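Local coordinates for protein 33 kDa chaperonin (Thermotoga maritima, PDB 1VQ0) that binds zinc and probably acts as a redox-regulated chaperone that keeps thermally unfolding and oxidatively damaged proteins from aggregating irreversibly, at residues G80-V85 with A117-Q122. Numbering follows the deposited sequence.
Sequences GPIRRV and AGAIGQ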
ATOM      1  N   GLY A  80      -4.926 -16.640 -10.618  1.00 31.09           N
ATOM      2  CA  GLY A  80      -5.374 -18.000 -10.539  1.00 31.68           C
ATOM      3  C   GLY A  80      -6.865 -18.085 -10.268  1.00 31.08           C
ATOM      4  O   GLY A  80      -7.485 -17.070 -10.011  1.00 29.30           O
ATOM      5  N   PRO A  81      -7.413 -19.301 -10.313  1.00 31.12           N
ATOM      6  CA  PRO A  81      -8.869 -19.512 -10.289  1.00 31.60           C
ATOM      7  C   PRO A  81      -9.533 -19.252  -8.941  1.00 32.62           C
ATOM      8  O   PRO A  81     -10.759 -19.103  -8.907  1.00 31.31           O
ATOM      9  CB  PRO A  81      -9.020 -20.974 -10.778  1.00 32.40           C
ATOM     10  CG  PRO A  81      -7.748 -21.675 -10.372  1.00 32.22           C
ATOM     11  CD  PRO A  81      -6.689 -20.570 -10.519  1.00 33.26           C
ATOM     12  N   ILE A  82      -8.750 -19.210  -7.836  1.00 31.93           N
ATOM     13  CA  ILE A  82      -9.290 -18.709  -6.563  1.00 32.94           C
ATOM     14  C   ILE A  82      -9.507 -17.172  -6.462  1.00 33.38           C
ATOM     15  O   ILE A  82     -10.378 -16.741  -5.722  1.00 32.61           O
ATOM     16  CB  ILE A  82      -8.535 -19.239  -5.324  1.00 32.50           C
ATOM     17  CG1 ILE A  82      -9.528 -19.419  -4.145  1.00 31.91           C
ATOM     18  CG2 ILE A  82      -7.354 -18.340  -4.965  1.00 33.59           C
ATOM     19  CD1 ILE A  82      -8.989 -20.236  -2.893  1.00 29.79           C
ATOM     20  N   ARG A  83      -8.684 -16.407  -7.193  1.00 34.14           N
ATOM     21  CA  ARG A  83      -8.813 -14.967  -7.451  1.00 35.23           C
ATOM     22  C   ARG A  83      -8.379 -14.067  -6.310  1.00 36.71           C
ATOM     23  O   ARG A  83      -7.589 -13.132  -6.495  1.00 36.48           O
ATOM     24  CB  ARG A  83     -10.215 -14.593  -7.927  1.00 35.74           C
ATOM     25  CG  ARG A  83     -10.714 -15.382  -9.125  1.00 40.88           C
ATOM     26  CD  ARG A  83     -11.853 -14.716  -9.982  1.00 51.70           C
ATOM     27  NE  ARG A  83     -12.991 -14.137  -9.240  1.00 58.40           N
ATOM     28  CZ  ARG A  83     -14.042 -14.814  -8.740  1.00 62.66           C
ATOM     29  NH1 ARG A  83     -14.138 -16.152  -8.827  1.00 62.84           N
ATOM     30  NH2 ARG A  83     -14.994 -14.129  -8.100  1.00 62.35           N
ATOM     31  N   ARG A  84      -8.917 -14.343  -5.127  1.00 36.72           N
ATOM     32  CA  ARG A  84      -8.674 -13.529  -3.950  1.00 37.09           C
ATOM     33  C   ARG A  84      -8.793 -14.329  -2.653  1.00 35.59           C
ATOM     34  O   ARG A  84      -9.673 -15.170  -2.520  1.00 33.65           O
ATOM     35  CB  ARG A  84      -9.668 -12.349  -3.864  1.00 37.03           C
ATOM     36  CG  ARG A  84      -9.018 -11.150  -3.167  1.00 41.60           C
ATOM     37  CD  ARG A  84      -9.765  -9.917  -3.352  1.00 43.16           C
ATOM     38  NE  ARG A  84      -9.108  -8.716  -2.825  1.00 44.08           N
ATOM     39  CZ  ARG A  84      -9.588  -7.477  -3.037  1.00 43.63           C
ATOM     40  NH1 ARG A  84     -10.689  -7.287  -3.738  1.00 46.79           N
ATOM     41  NH2 ARG A  84      -9.001  -6.416  -2.563  1.00 41.94           N
ATOM     42  N   VAL A  85      -7.861 -14.048  -1.741  1.00 34.54           N
ATOM     43  CA  VAL A  85      -7.793 -14.648  -0.426  1.00 34.17           C
ATOM     44  C   VAL A  85      -7.579 -13.554   0.607  1.00 35.19           C
ATOM     45  O   VAL A  85      -6.571 -12.827   0.551  1.00 33.75           O
ATOM     46  CB  VAL A  85      -6.615 -15.638  -0.324  1.00 33.99           C
ATOM     47  CG1 VAL A  85      -6.680 -16.391   0.956  1.00 35.21           C
ATOM     48  CG2 VAL A  85      -6.616 -16.586  -1.466  1.00 37.01           C
ATOM     49  N   ALA A 117      -0.245 -22.366  -4.843  1.00 30.87           N
ATOM     50  CA  ALA A 117       0.397 -21.411  -5.743  1.00 29.47           C
ATOM     51  C   ALA A 117      -0.412 -21.294  -7.050  1.00 30.20           C
ATOM     52  O   ALA A 117      -0.675 -20.209  -7.553  1.00 32.10           O
ATOM     53  CB  ALA A 117       1.868 -21.821  -6.007  1.00 28.32           C
ATOM     54  N   GLY A 118      -0.817 -22.426  -7.590  1.00 30.58           N
ATOM     55  CA  GLY A 118      -1.640 -22.461  -8.802  1.00 30.31           C
ATOM     56  C   GLY A 118      -2.996 -21.818  -8.542  1.00 31.01           C
ATOM     57  O   GLY A 118      -3.536 -21.102  -9.367  1.00 32.84           O
ATOM     58  N   ALA A 119      -3.575 -22.066  -7.368  1.00 31.57           N
ATOM     59  CA  ALA A 119      -4.893 -21.473  -7.098  1.00 31.10           C
ATOM     60  C   ALA A 119      -4.802 -19.948  -7.125  1.00 30.94           C
ATOM     61  O   ALA A 119      -5.693 -19.274  -7.586  1.00 28.64           O
ATOM     62  CB  ALA A 119      -5.412 -21.929  -5.772  1.00 32.30           C
ATOM     63  N   ILE A 120      -3.710 -19.401  -6.568  1.00 31.45           N
ATOM     64  CA  ILE A 120      -3.546 -17.937  -6.473  1.00 29.64           C
ATOM     65  C   ILE A 120      -3.043 -17.313  -7.774  1.00 30.26           C
ATOM     66  O   ILE A 120      -3.471 -16.220  -8.187  1.00 30.08           O
ATOM     67  CB  ILE A 120      -2.618 -17.606  -5.287  1.00 28.81           C
ATOM     68  CG1 ILE A 120      -3.335 -17.940  -3.971  1.00 30.32           C
ATOM     69  CG2 ILE A 120      -2.105 -16.121  -5.370  1.00 26.99           C
ATOM     70  CD1 ILE A 120      -2.417 -17.929  -2.771  1.00 32.77           C
ATOM     71  N   GLY A 121      -2.113 -17.990  -8.410  1.00 31.45           N
ATOM     72  CA  GLY A 121      -1.516 -17.463  -9.629  1.00 32.14           C
ATOM     73  C   GLY A 121      -0.614 -16.265  -9.374  1.00 32.11           C
ATOM     74  O   GLY A 121      -0.096 -16.076  -8.260  1.00 34.79           O
ATOM     75  N   GLN A 122      -0.464 -15.471 -10.406  1.00 32.40           N
ATOM     76  CA  GLN A 122       0.371 -14.280 -10.450  1.00 33.57           C
ATOM     77  C   GLN A 122      -0.385 -13.167  -9.782  1.00 32.24           C
ATOM     78  O   GLN A 122      -1.532 -12.909 -10.132  1.00 32.30           O
ATOM     79  CB  GLN A 122       0.610 -13.817 -11.897  1.00 33.72           C
ATOM     80  CG  GLN A 122       1.414 -14.730 -12.776  1.00 41.15           C
ATOM     81  CD  GLN A 122       2.572 -15.284 -12.054  1.00 47.20           C
ATOM     82  OE1 GLN A 122       3.527 -14.553 -11.761  1.00 53.58           O
ATOM     83  NE2 GLN A 122       2.481 -16.562 -11.687  1.00 50.57           N
TER
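The carbonyl oxygen of Ala119 is the polar atom on which the turn Gly80-Arg83 gathers. Ile82 N donates to Ala119 O at 3.1 Å in a fairly straight bond. The donor is tilted 21° from the carbonyl plane. Gly80 CA adds a CA-H...O contact, 3.2 Å from the same oxygen. Between these two, Pro81 N has no hydrogen to give, and Pro81 CD rests 3.4 Å from Gly118 O, the preceding carbonyl of the helix.

One residue further on, Gly80 N bonds to Ile120 O at 2.9 Å. The N-H points well at the oxygen, but the donor stands above the carbonyl plane, 60° out of it. Two successive carbonyls at the C-terminal end of helix 116-120 are thus taken up by amides of the type I turn Gly80-Arg83. Gly121 then leaves the helix with positive phi, and it passes Gly80 backbone to backbone, the two CA atoms 4.0 Å apart.

Beside the polar pair, the CB of Ile82 points toward the helix. Its methyl CG2 sits between its own backbone N and carbonyl carbon, which brings it within 3.2 Å of Ala119 O, a close approach, and lets it also reach Ile120 CG1 at 4.2 Å. Ile82 CB meets Ala119 CB at 4.1 Å, and Val85 CG2 meets the same Ile120 CG1. Helix 46-62 closes over this patch, with Val51 touching both Ile82 and Val85.

The contact therefore joins the turn between neighbouring strands 71-78 and 84-90 to the short helix leading into strand 123-130. Amides of the turn satisfy carbonyls at the helix's end, where its dipole would be expected to make N-H donors welcome.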